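Local atomic coordinates of diol-dehydratase (Roseburia inulinivorans, PDB entry 5I2A), a protein that dehydrates 1,2-propanediol as a B12-independent glycyl radical enzyme, probably by way of a radical stored on a glycine backbone. Residues Y4-P8 with T360-F365; I29-E35 with T117-L121; F456-R460 with G555-V561. All coordinates share one frame; numbering follows the deposited sequence. Where two conformers were deposited one is given.

Interaction 1. Residues Y4-P8 with T360-F365; sequences YDSTP and TNDLSF
Tyr4 and Phe365 bring the extreme N-terminal arm of the modelled chain against the start of helix 362-374, a helix opened by a capping box between Asn361 and Ser364. The two rings cross obliquely, with centroids 5.1 Å apart and planes at 40°. Thr360 CG2 covers the same face of the tyrosine as Phe365 CE2, lying 4.1 Å from the Tyr4 ring centroid in a CH-pi contact. Tyr4 was deposited in two conformers, so these ring contacts describe one of them; in it the hydroxyl hydrogen-bonds to Ser390. The phenylalanine in turn receives Ser6 CB over one of its faces, 3.7 Å from the Phe365 ring centroid. Its CG stands anti to the carbonyl carbon (chi1 -66°), which carries the ring out from the helix under the arm, while Leu393 and Arg396 of helix 391-402 also touch it.

The polar half of the contact is a single direct bond. Asp5 N donates to Asp362 OD1 at 2.7 Å and nearly straight, 173° at the hydrogen, meeting the syn lone pair. In the first turn of its helix this carboxylate would probably also be favoured by the helix dipole. Close by, a water lies 2.9 Å from both Asp5 O and Asp362 O and can link the two backbones, though it has other acceptors to serve. The arm keeps its own bend by an Asx turn: Asp5 OD1 accepts from Thr7 N and from Thr7 OG1, both approaching from one face above the carboxylate plane.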
ATOM      1  N   TYR A   4     -38.701 -28.712  20.597  0.67 31.10           N
ATOM      2  CA  TYR A   4     -37.441 -29.409  20.829  0.67 33.55           C
ATOM      3  C   TYR A   4     -37.554 -30.553  21.844  0.67 33.69           C
ATOM      4  O   TYR A   4     -38.419 -30.540  22.714  0.67 33.65           O
ATOM      5  CB  TYR A   4     -36.367 -28.416  21.288  0.67 28.33           C
ATOM      6  CG  TYR A   4     -36.780 -27.513  22.431  0.67 23.02           C
ATOM      7  CD1 TYR A   4     -36.804 -27.980  23.738  0.67 27.19           C
ATOM      8  CD2 TYR A   4     -37.118 -26.190  22.203  0.67 22.51           C
ATOM      9  CE1 TYR A   4     -37.169 -27.156  24.785  0.67 22.42           C
ATOM     10  CE2 TYR A   4     -37.486 -25.360  23.242  0.67 22.28           C
ATOM     11  CZ  TYR A   4     -37.508 -25.849  24.532  0.67 24.75           C
ATOM     12  OH  TYR A   4     -37.872 -25.026  25.572  0.67 41.07           O
ATOM     13  N   ASP A   5     -36.655 -31.528  21.723  1.00 30.37           N
ATOM     14  CA  ASP A   5     -36.596 -32.680  22.624  1.00 33.69           C
ATOM     15  C   ASP A   5     -35.288 -32.666  23.412  1.00 33.41           C
ATOM     16  O   ASP A   5     -34.245 -33.088  22.905  1.00 33.58           O
ATOM     17  CB  ASP A   5     -36.734 -33.988  21.834  1.00 32.31           C
ATOM     18  CG  ASP A   5     -36.603 -35.240  22.707  1.00 37.58           C
ATOM     19  OD1 ASP A   5     -36.585 -35.143  23.952  1.00 35.98           O
ATOM     20  OD2 ASP A   5     -36.527 -36.342  22.126  1.00 41.41           O
ATOM     21  N   SER A   6     -35.360 -32.218  24.662  1.00 29.31           N
ATOM     22  CA  SER A   6     -34.171 -31.971  25.471  1.00 25.59           C
ATOM     23  C   SER A   6     -33.526 -33.202  26.116  1.00 28.69           C
ATOM     24  O   SER A   6     -32.546 -33.065  26.849  1.00 27.40           O
ATOM     25  CB  SER A   6     -34.498 -30.954  26.570  1.00 24.55           C
ATOM     26  OG  SER A   6     -35.404 -31.480  27.518  1.00 33.26           O
ATOM     27  N   THR A   7     -34.055 -34.396  25.866  1.00 30.43           N
ATOM     28  CA  THR A   7     -33.434 -35.590  26.433  1.00 29.14           C
ATOM     29  C   THR A   7     -32.040 -35.763  25.820  1.00 28.04           C
ATOM     30  O   THR A   7     -31.882 -35.670  24.606  1.00 28.34           O
ATOM     31  CB  THR A   7     -34.277 -36.874  26.200  1.00 29.51           C
ATOM     32  OG1 THR A   7     -34.282 -37.204  24.811  1.00 45.43           O
ATOM     33  CG2 THR A   7     -35.706 -36.687  26.663  1.00 27.15           C
ATOM     34  N   PRO A   8     -31.024 -35.986  26.668  1.00 23.57           N
ATOM     35  CA  PRO A   8     -29.641 -36.189  26.213  1.00 24.45           C
ATOM     36  C   PRO A   8     -29.501 -37.421  25.324  1.00 32.05           C
ATOM     37  O   PRO A   8     -30.055 -38.470  25.645  1.00 27.24           O
ATOM     38  CB  PRO A   8     -28.859 -36.372  27.520  1.00 28.03           C
ATOM     39  CG  PRO A   8     -29.681 -35.679  28.553  1.00 32.29           C
ATOM     40  CD  PRO A   8     -31.115 -35.883  28.134  1.00 23.87           C
ATOM     41  N   THR A 360     -34.027 -21.292  20.899  1.00 17.63           N
ATOM     42  CA  THR A 360     -33.687 -22.641  21.327  1.00 17.47           C
ATOM     43  C   THR A 360     -34.205 -23.677  20.343  1.00 18.75           C
ATOM     44  O   THR A 360     -35.322 -23.575  19.873  1.00 17.21           O
ATOM     45  CB  THR A 360     -34.262 -22.934  22.723  1.00 19.02           C
ATOM     46  OG1 THR A 360     -33.786 -21.955  23.645  1.00 18.63           O
ATOM     47  CG2 THR A 360     -33.849 -24.311  23.208  1.00 15.58           C
ATOM     48  N   ASN A 361     -33.374 -24.653  20.003  1.00 19.24           N
ATOM     49  CA  ASN A 361     -33.821 -25.766  19.184  1.00 18.58           C
ATOM     50  C   ASN A 361     -33.114 -27.054  19.617  1.00 19.93           C
ATOM     51  O   ASN A 361     -32.388 -27.059  20.612  1.00 18.68           O
ATOM     52  CB  ASN A 361     -33.605 -25.470  17.693  1.00 17.66           C
ATOM     53  CG  ASN A 361     -32.144 -25.214  17.333  1.00 18.33           C
ATOM     54  OD1 ASN A 361     -31.244 -25.923  17.772  1.00 19.63           O
ATOM     55  ND2 ASN A 361     -31.915 -24.218  16.487  1.00 19.52           N
ATOM     56  N   ASP A 362     -33.316 -28.134  18.874  1.00 20.92           N
ATOM     57  CA  ASP A 362     -32.693 -29.406  19.214  1.00 19.94           C
ATOM     58  C   ASP A 362     -31.162 -29.328  19.269  1.00 23.70           C
ATOM     59  O   ASP A 362     -30.536 -29.934  20.136  1.00 17.09           O
ATOM     60  CB  ASP A 362     -33.105 -30.494  18.217  1.00 20.86           C
ATOM     61  CG  ASP A 362     -34.403 -31.199  18.615  1.00 27.76           C
ATOM     62  OD1 ASP A 362     -34.702 -31.286  19.825  1.00 29.68           O
ATOM     63  OD2 ASP A 362     -35.109 -31.684  17.717  1.00 25.43           O
ATOM     64  N   LEU A 363     -30.562 -28.594  18.338  1.00 17.55           N
ATOM     65  CA  LEU A 363     -29.106 -28.500  18.307  1.00 18.20           C
ATOM     66  C   LEU A 363     -28.574 -27.723  19.512  1.00 13.07           C
ATOM     67  O   LEU A 363     -27.468 -27.994  19.971  1.00 18.54           O
ATOM     68  CB  LEU A 363     -28.625 -27.855  16.999  1.00 16.59           C
ATOM     69  CG  LEU A 363     -28.839 -28.686  15.733  1.00 17.61           C
ATOM     70  CD1 LEU A 363     -28.199 -28.024  14.526  1.00 17.22           C
ATOM     71  CD2 LEU A 363     -28.271 -30.089  15.904  1.00 19.75           C
ATOM     72  N   SER A 364     -29.352 -26.766  20.019  1.00 13.12           N
ATOM     73  CA  SER A 364     -28.953 -26.016  21.211  1.00 14.68           C
ATOM     74  C   SER A 364     -28.593 -26.987  22.358  1.00 19.32           C
ATOM     75  O   SER A 364     -27.539 -26.859  22.992  1.00 15.02           O
ATOM     76  CB  SER A 364     -30.061 -25.053  21.669  1.00 13.58           C
ATOM     77  OG  SER A 364     -30.565 -24.268  20.607  1.00 18.20           O
ATOM     78  N   PHE A 365     -29.461 -27.964  22.606  1.00 17.45           N
ATOM     79  CA  PHE A 365     -29.200 -28.971  23.639  1.00 14.77           C
ATOM     80  C   PHE A 365     -28.063 -29.904  23.234  1.00 15.37           C
ATOM     81  O   PHE A 365     -27.236 -30.274  24.059  1.00 18.97           O
ATOM     82  CB  PHE A 365     -30.470 -29.782  23.946  1.00 15.34           C
ATOM     83  CG  PHE A 365     -31.571 -28.965  24.567  1.00 15.33           C
ATOM     84  CD1 PHE A 365     -31.639 -28.787  25.936  1.00 16.16           C
ATOM     85  CD2 PHE A 365     -32.521 -28.355  23.781  1.00 18.95           C
ATOM     86  CE1 PHE A 365     -32.641 -28.023  26.498  1.00 17.40           C
ATOM     87  CE2 PHE A 365     -33.524 -27.593  24.343  1.00 17.64           C
ATOM     88  CZ  PHE A 365     -33.578 -27.419  25.700  1.00 13.21           C
TER
HETATM   89  O   HOH W   1     -31.935 -32.135  21.513  1.00 21.34           O

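Interaction 2. Residues I29-E35 with T117-L121; sequences IEAARAE and TKKRL
Ala31 CB sits at the middle of the contact, pressed on Leu121 CD2 and Arg120 CB, 3.8 Å from each. Leu121 CD2 also reaches Ala34 CB at 3.9 Å, so one methyl branch rests on two alanines, while Leu121 CD1 meets Ile29 CG2, the two side chains crossing at about a right angle. Thr117 sets OG1 anti to its carbonyl carbon (chi1 -67°), which leaves CG2 anti to the backbone N and facing the 29-35 segment, 3.5 Å from Ile29 O.

At the rim Arg120 bends at chi2 and chi3 and lays one face of its guanidinium over Ala31 CB. This turns the group's edge to Glu35: Arg120 NH1 reaches Glu35 OE1 at 2.7 Å in a salt bridge whose hydrogen bond is weak, 127° at the hydrogen. The carboxylate and guanidinium planes are 62° apart, so the pair does not form the coplanar, two-pronged arrangement.

Thr117 OG1 donates to one water at 2.6 Å, which donates to Ile29 O, and accepts from a second water, which itself accepts a hydrogen bond from Ala31 N; Ser114 OG is a further partner of this hydroxyl. Two waters thus link the backbone of Ile29 and Ala31 to Thr117.

Further out, Leu96 touches both Ile29 and Leu121, and Thr87 touches Ala34 and Leu121. Glu30 is held by the backbone nitrogens of Ile80 and Ala81. The segment leading into helix 32-43, together with its first turn, packs on the side of helix 115-125, with small Ala31 and Ala34 at the interface, in the pyruvate formate lyase-like fold of this protein.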
ATOM      1  N   ILE A  29       5.531 -29.126  16.598  1.00 16.62           N
ATOM      2  CA  ILE A  29       5.689 -28.111  15.554  1.00 16.86           C
ATOM      3  C   ILE A  29       6.136 -28.740  14.220  1.00 17.04           C
ATOM      4  O   ILE A  29       7.110 -29.501  14.181  1.00 16.83           O
ATOM      5  CB  ILE A  29       6.717 -27.041  15.991  1.00 15.87           C
ATOM      6  CG1 ILE A  29       6.214 -26.296  17.219  1.00 12.80           C
ATOM      7  CG2 ILE A  29       7.046 -26.077  14.845  1.00 15.80           C
ATOM      8  CD1 ILE A  29       7.300 -25.553  17.982  1.00 14.72           C
ATOM      9  N   GLU A  30       5.428 -28.423  13.138  1.00 13.01           N
ATOM     10  CA  GLU A  30       5.760 -28.942  11.811  1.00 14.14           C
ATOM     11  C   GLU A  30       6.154 -27.826  10.824  1.00 19.82           C
ATOM     12  O   GLU A  30       5.687 -26.690  10.927  1.00 15.31           O
ATOM     13  CB  GLU A  30       4.594 -29.770  11.265  1.00 15.94           C
ATOM     14  CG  GLU A  30       4.327 -30.981  12.166  1.00 18.35           C
ATOM     15  CD  GLU A  30       3.219 -31.918  11.713  1.00 20.49           C
ATOM     16  OE1 GLU A  30       2.580 -31.713  10.652  1.00 19.42           O
ATOM     17  OE2 GLU A  30       2.990 -32.889  12.462  1.00 19.31           O
ATOM     18  N   ALA A  31       7.011 -28.173   9.869  1.00 17.17           N
ATOM     19  CA  ALA A  31       7.671 -27.190   9.014  1.00 17.93           C
ATOM     20  C   ALA A  31       7.045 -27.038   7.633  1.00 19.37           C
ATOM     21  O   ALA A  31       7.413 -26.131   6.899  1.00 18.38           O
ATOM     22  CB  ALA A  31       9.142 -27.550   8.863  1.00 20.81           C
ATOM     23  N   ALA A  32       6.113 -27.920   7.276  1.00 15.72           N
ATOM     24  CA  ALA A  32       5.608 -27.949   5.907  1.00 16.98           C
ATOM     25  C   ALA A  32       4.983 -26.611   5.445  1.00 16.79           C
ATOM     26  O   ALA A  32       5.229 -26.186   4.327  1.00 18.16           O
ATOM     27  CB  ALA A  32       4.606 -29.067   5.743  1.00 16.08           C
ATOM     28  N   ARG A  33       4.171 -25.968   6.281  1.00 14.95           N
ATOM     29  CA  ARG A  33       3.540 -24.707   5.865  1.00 15.11           C
ATOM     30  C   ARG A  33       4.589 -23.648   5.533  1.00 13.98           C
ATOM     31  O   ARG A  33       4.478 -22.948   4.531  1.00 14.85           O
ATOM     32  CB  ARG A  33       2.593 -24.154   6.940  1.00 12.34           C
ATOM     33  CG  ARG A  33       1.738 -22.978   6.434  1.00 12.83           C
ATOM     34  CD  ARG A  33       0.832 -22.372   7.520  1.00 13.23           C
ATOM     35  NE  ARG A  33       0.109 -21.212   6.998  1.00 13.84           N
ATOM     36  CZ  ARG A  33       0.655 -20.010   6.816  1.00 14.08           C
ATOM     37  NH1 ARG A  33       1.922 -19.795   7.143  1.00 11.43           N
ATOM     38  NH2 ARG A  33      -0.079 -19.009   6.336  1.00 12.04           N
ATOM     39  N   ALA A  34       5.593 -23.536   6.391  1.00 14.86           N
ATOM     40  CA  ALA A  34       6.619 -22.519   6.217  1.00 16.91           C
ATOM     41  C   ALA A  34       7.368 -22.764   4.915  1.00 18.05           C
ATOM     42  O   ALA A  34       7.670 -21.830   4.181  1.00 17.25           O
ATOM     43  CB  ALA A  34       7.570 -22.511   7.398  1.00 13.38           C
ATOM     44  N   GLU A  35       7.646 -24.029   4.617  1.00 18.41           N
ATOM     45  CA  GLU A  35       8.295 -24.365   3.355  1.00 19.62           C
ATOM     46  C   GLU A  35       7.419 -23.999   2.158  1.00 16.84           C
ATOM     47  O   GLU A  35       7.901 -23.458   1.170  1.00 20.41           O
ATOM     48  CB  GLU A  35       8.645 -25.856   3.306  1.00 18.93           C
ATOM     49  CG  GLU A  35       9.775 -26.206   4.254  1.00 18.86           C
ATOM     50  CD  GLU A  35      10.191 -27.662   4.176  1.00 24.11           C
ATOM     51  OE1 GLU A  35       9.367 -28.508   3.796  1.00 21.49           O
ATOM     52  OE2 GLU A  35      11.359 -27.947   4.490  1.00 24.67           O
ATOM     53  N   THR A 117      13.033 -30.796  11.765  1.00 21.25           N
ATOM     54  CA  THR A 117      12.112 -29.662  11.655  1.00 22.11           C
ATOM     55  C   THR A 117      12.857 -28.350  11.905  1.00 17.46           C
ATOM     56  O   THR A 117      12.671 -27.400  11.165  1.00 20.51           O
ATOM     57  CB  THR A 117      10.919 -29.800  12.612  1.00 19.07           C
ATOM     58  OG1 THR A 117      10.118 -30.906  12.185  1.00 20.64           O
ATOM     59  CG2 THR A 117      10.038 -28.527  12.597  1.00 17.77           C
ATOM     60  N   LYS A 118      13.737 -28.318  12.902  1.00 19.90           N
ATOM     61  CA  LYS A 118      14.561 -27.135  13.129  1.00 18.48           C
ATOM     62  C   LYS A 118      15.332 -26.736  11.866  1.00 24.10           C
ATOM     63  O   LYS A 118      15.342 -25.566  11.477  1.00 20.06           O
ATOM     64  CB  LYS A 118      15.542 -27.359  14.274  1.00 19.49           C
ATOM     65  CG  LYS A 118      14.906 -27.566  15.652  1.00 18.25           C
ATOM     66  CD  LYS A 118      15.990 -27.930  16.659  1.00 21.63           C
ATOM     67  CE  LYS A 118      15.432 -28.377  18.007  1.00 21.51           C
ATOM     68  NZ  LYS A 118      16.552 -28.669  18.964  1.00 24.31           N
ATOM     69  N   LYS A 119      15.975 -27.712  11.227  1.00 25.64           N
ATOM     70  CA  LYS A 119      16.757 -27.427  10.027  1.00 25.19           C
ATOM     71  C   LYS A 119      15.886 -26.892   8.901  1.00 20.87           C
ATOM     72  O   LYS A 119      16.269 -25.956   8.209  1.00 21.00           O
ATOM     73  CB  LYS A 119      17.516 -28.670   9.552  1.00 26.83           C
ATOM     74  CG  LYS A 119      18.585 -29.152  10.530  1.00 35.95           C
ATOM     75  CD  LYS A 119      19.244 -27.988  11.290  1.00 47.69           C
ATOM     76  CE  LYS A 119      20.297 -27.255  10.441  1.00 50.67           C
ATOM     77  NZ  LYS A 119      21.096 -26.275  11.237  1.00 51.58           N
ATOM     78  N   ARG A 120      14.721 -27.497   8.712  1.00 22.16           N
ATOM     79  CA  ARG A 120      13.822 -27.048   7.668  1.00 20.21           C
ATOM     80  C   ARG A 120      13.284 -25.636   7.922  1.00 21.12           C
ATOM     81  O   ARG A 120      13.154 -24.852   6.992  1.00 19.76           O
ATOM     82  CB  ARG A 120      12.677 -28.027   7.518  1.00 20.41           C
ATOM     83  CG  ARG A 120      13.146 -29.407   7.113  1.00 26.88           C
ATOM     84  CD  ARG A 120      12.130 -30.078   6.248  1.00 30.66           C
ATOM     85  NE  ARG A 120      11.184 -30.838   7.009  1.00 30.01           N
ATOM     86  CZ  ARG A 120       9.914 -31.016   6.681  1.00 32.24           C
ATOM     87  NH1 ARG A 120       9.398 -30.447   5.603  1.00 30.58           N
ATOM     88  NH2 ARG A 120       9.155 -31.769   7.455  1.00 32.36           N
ATOM     89  N   LEU A 121      12.978 -25.323   9.178  1.00 18.90           N
ATOM     90  CA  LEU A 121      12.489 -23.993   9.521  1.00 20.58           C
ATOM     91  C   LEU A 121      13.577 -22.949   9.293  1.00 21.85           C
ATOM     92  O   LEU A 121      13.287 -21.864   8.809  1.00 17.71           O
ATOM     93  CB  LEU A 121      11.990 -23.933  10.975  1.00 14.57           C
ATOM     94  CG  LEU A 121      10.664 -24.645  11.235  1.00 16.66           C
ATOM     95  CD1 LEU A 121      10.249 -24.579  12.705  1.00 14.00           C
ATOM     96  CD2 LEU A 121       9.565 -24.075  10.336  1.00 16.57           C
TER
HETATM   97  O   HOH W   2       8.994 -31.439  14.514  1.00 21.07           O
HETATM   98  O   HOH W   3       8.096 -30.830  10.137  1.00 22.14           O
HETATM   99  O   HOH W   4      13.071 -26.072   4.417  1.00 22.80           O

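Interaction 3. Residues F456-R460 with G555-V561; sequences FNMCR and GFGIANV
Phe556 N donates to Phe456 O at 2.8 Å, its nitrogen lying almost on the extended C=O line, and Met458 N donates back to Phe556 O at 3.0 Å, within the carbonyl plane. Together these bonds join strands 454-457 and 548-556 in parallel, where each gives way to a helix. Asn457 OD1 accepts from Cys459 N at 2.9 Å and so caps the first of those helices, while its ND2 is bound to Thr706.

Met458 CB is drawn to 3.1 Å from Phe556 O beside the backbone bond; beyond it the packing is apolar. With CG anti to its carbonyl carbon (chi1 -57°) and a bend at chi3 (54°), Met458 lays CE and SD alongside Ile558, SD 3.9 Å from its CG1. Gly555, lacking a side chain, lets the thioether pass close to its backbone. Val561 CG2 meets Met458 CB at 4.0 Å, and Cys459 SG rests on Asn560 CB at 3.8 Å. The Asn560 amide points to Ala720 N and Asp711. Met500 and Tyr674, from helices 489-521 and 661-678, cover Met458.

The chemistry implies a division of labour: backbone bonds fix the register, and sulfur and methyl groups fill the buried space between the two strand-to-helix turns.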
ATOM      1  N   PHE A 456      -3.639  -4.110  28.463  1.00 13.11           N
ATOM      2  CA  PHE A 456      -3.227  -2.868  29.105  1.00 11.02           C
ATOM      3  C   PHE A 456      -3.297  -3.007  30.621  1.00 12.49           C
ATOM      4  O   PHE A 456      -4.355  -3.322  31.173  1.00 10.06           O
ATOM      5  CB  PHE A 456      -4.116  -1.703  28.645  1.00 12.76           C
ATOM      6  CG  PHE A 456      -3.695  -0.346  29.172  1.00 12.57           C
ATOM      7  CD1 PHE A 456      -4.084   0.084  30.439  1.00 12.37           C
ATOM      8  CD2 PHE A 456      -2.940   0.513  28.381  1.00 11.20           C
ATOM      9  CE1 PHE A 456      -3.723   1.353  30.907  1.00 13.02           C
ATOM     10  CE2 PHE A 456      -2.566   1.786  28.844  1.00 12.17           C
ATOM     11  CZ  PHE A 456      -2.960   2.202  30.108  1.00 14.55           C
ATOM     12  N   ASN A 457      -2.177  -2.739  31.285  1.00 13.18           N
ATOM     13  CA  ASN A 457      -2.096  -2.865  32.740  1.00 15.26           C
ATOM     14  C   ASN A 457      -2.479  -1.545  33.415  1.00 12.83           C
ATOM     15  O   ASN A 457      -1.679  -0.617  33.449  1.00 14.70           O
ATOM     16  CB  ASN A 457      -0.676  -3.296  33.151  1.00 11.94           C
ATOM     17  CG  ASN A 457      -0.569  -3.652  34.634  1.00 18.12           C
ATOM     18  OD1 ASN A 457      -1.364  -3.197  35.453  1.00 18.60           O
ATOM     19  ND2 ASN A 457       0.418  -4.485  34.972  1.00 13.52           N
ATOM     20  N   MET A 458      -3.688  -1.470  33.958  1.00 11.78           N
ATOM     21  CA  MET A 458      -4.163  -0.228  34.565  1.00 14.20           C
ATOM     22  C   MET A 458      -3.425   0.091  35.868  1.00 15.61           C
ATOM     23  O   MET A 458      -3.497   1.214  36.344  1.00 13.71           O
ATOM     24  CB  MET A 458      -5.682  -0.274  34.823  1.00 14.41           C
ATOM     25  CG  MET A 458      -6.532  -0.553  33.568  1.00 14.51           C
ATOM     26  SD  MET A 458      -8.285  -0.804  33.937  1.00 23.05           S
ATOM     27  CE  MET A 458      -8.625   0.681  34.854  1.00 21.48           C
ATOM     28  N   CYS A 459      -2.706  -0.877  36.431  1.00 13.47           N
ATOM     29  CA  CYS A 459      -1.902  -0.605  37.622  1.00 14.58           C
ATOM     30  C   CYS A 459      -0.585   0.131  37.330  1.00 16.55           C
ATOM     31  O   CYS A 459      -0.024   0.777  38.220  1.00 16.05           O
ATOM     32  CB  CYS A 459      -1.581  -1.912  38.364  1.00 13.37           C
ATOM     33  SG  CYS A 459      -3.007  -2.725  39.074  1.00 17.95           S
ATOM     34  N   ARG A 460      -0.054   0.005  36.115  1.00 14.80           N
ATOM     35  CA  ARG A 460       1.241   0.635  35.863  1.00 17.65           C
ATOM     36  C   ARG A 460       1.140   2.178  35.861  1.00 17.63           C
ATOM     37  O   ARG A 460       1.991   2.830  36.459  1.00 16.67           O
ATOM     38  CB  ARG A 460       1.872   0.097  34.579  1.00 13.86           C
ATOM     39  CG  ARG A 460       2.301  -1.384  34.696  1.00 15.77           C
ATOM     40  CD  ARG A 460       3.840  -1.547  34.628  1.00 22.70           C
ATOM     41  NE  ARG A 460       4.444  -1.009  35.821  1.00 25.03           N
ATOM     42  CZ  ARG A 460       5.657  -0.487  35.930  1.00 21.87           C
ATOM     43  NH1 ARG A 460       6.493  -0.410  34.899  1.00 21.65           N
ATOM     44  NH2 ARG A 460       6.026  -0.038  37.118  1.00 23.07           N
ATOM     45  N   GLY A 555      -8.384  -3.738  29.424  1.00 12.33           N
ATOM     46  CA  GLY A 555      -7.902  -3.140  30.656  1.00 13.67           C
ATOM     47  C   GLY A 555      -7.825  -4.133  31.812  1.00 16.22           C
ATOM     48  O   GLY A 555      -8.788  -4.843  32.111  1.00 12.11           O
ATOM     49  N   PHE A 556      -6.664  -4.183  32.458  1.00 12.51           N
ATOM     50  CA  PHE A 556      -6.415  -5.114  33.551  1.00 10.89           C
ATOM     51  C   PHE A 556      -6.359  -4.417  34.896  1.00 11.96           C
ATOM     52  O   PHE A 556      -5.717  -3.385  35.027  1.00 14.84           O
ATOM     53  CB  PHE A 556      -5.085  -5.843  33.343  1.00 12.17           C
ATOM     54  CG  PHE A 556      -5.111  -6.920  32.283  1.00 12.99           C
ATOM     55  CD1 PHE A 556      -5.292  -6.604  30.950  1.00 11.57           C
ATOM     56  CD2 PHE A 556      -4.893  -8.253  32.630  1.00 14.86           C
ATOM     57  CE1 PHE A 556      -5.284  -7.596  29.977  1.00 10.34           C
ATOM     58  CE2 PHE A 556      -4.871  -9.253  31.664  1.00 10.39           C
ATOM     59  CZ  PHE A 556      -5.074  -8.921  30.338  1.00 11.95           C
ATOM     60  N   GLY A 557      -6.990  -5.000  35.903  1.00 16.59           N
ATOM     61  CA  GLY A 557      -6.733  -4.610  37.272  1.00 17.69           C
ATOM     62  C   GLY A 557      -7.705  -3.647  37.921  1.00 17.19           C
ATOM     63  O   GLY A 557      -7.346  -2.974  38.893  1.00 17.54           O
ATOM     64  N   ILE A 558      -8.928  -3.581  37.411  1.00 15.38           N
ATOM     65  CA  ILE A 558      -9.925  -2.663  37.976  1.00 13.23           C
ATOM     66  C   ILE A 558     -10.084  -2.800  39.509  1.00 16.42           C
ATOM     67  O   ILE A 558     -10.101  -1.791  40.218  1.00 16.01           O
ATOM     68  CB  ILE A 558     -11.294  -2.853  37.312  1.00 18.17           C
ATOM     69  CG1 ILE A 558     -11.320  -2.124  35.973  1.00 24.80           C
ATOM     70  CG2 ILE A 558     -12.390  -2.279  38.175  1.00 21.53           C
ATOM     71  CD1 ILE A 558     -12.659  -2.190  35.270  1.00 29.18           C
ATOM     72  N   ALA A 559     -10.193  -4.028  40.020  1.00 16.56           N
ATOM     73  CA  ALA A 559     -10.321  -4.222  41.473  1.00 17.97           C
ATOM     74  C   ALA A 559      -9.105  -3.660  42.213  1.00 16.15           C
ATOM     75  O   ALA A 559      -9.248  -2.970  43.226  1.00 16.32           O
ATOM     76  CB  ALA A 559     -10.514  -5.721  41.827  1.00 12.48           C
ATOM     77  N   ASN A 560      -7.914  -3.967  41.708  1.00 15.24           N
ATOM     78  CA  ASN A 560      -6.680  -3.508  42.343  1.00 16.07           C
ATOM     79  C   ASN A 560      -6.626  -1.985  42.382  1.00 16.91           C
ATOM     80  O   ASN A 560      -6.299  -1.403  43.411  1.00 16.54           O
ATOM     81  CB  ASN A 560      -5.449  -4.058  41.618  1.00 15.12           C
ATOM     82  CG  ASN A 560      -5.476  -5.567  41.496  1.00 16.78           C
ATOM     83  OD1 ASN A 560      -5.757  -6.103  40.428  1.00 16.16           O
ATOM     84  ND2 ASN A 560      -5.209  -6.261  42.600  1.00 16.68           N
ATOM     85  N   VAL A 561      -6.977  -1.352  41.266  1.00 15.30           N
ATOM     86  CA  VAL A 561      -6.970   0.106  41.161  1.00 15.37           C
ATOM     87  C   VAL A 561      -8.008   0.740  42.091  1.00 18.14           C
ATOM     88  O   VAL A 561      -7.709   1.695  42.794  1.00 17.58           O
ATOM     89  CB  VAL A 561      -7.226   0.572  39.699  1.00 17.51           C
ATOM     90  CG1 VAL A 561      -7.473   2.078  39.626  1.00 14.99           C
ATOM     91  CG2 VAL A 561      -6.064   0.181  38.815  1.00 14.59           C
TER

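The three contacts grade from surface to core. Interaction 3 is wholly buried and joins strands and the helices after them by backbone bonds and apolar packing, without charged pairs or waters between its segments. Interactions 1 and 2 are only partly buried, and each brings water and a carboxylate to the start of a helix: the first uses it to accept a backbone N-H hydrogen bond, the second to meet an arginine. None shares an element with another. Their centres lie about 44 Å (1 and 2), 41 Å (1 and 3) and 39 Å (2 and 3) apart, with 2 and 3 on opposite sides of the chain's centre; in sequence, interaction 2 is nested within the loop closed by interaction 1.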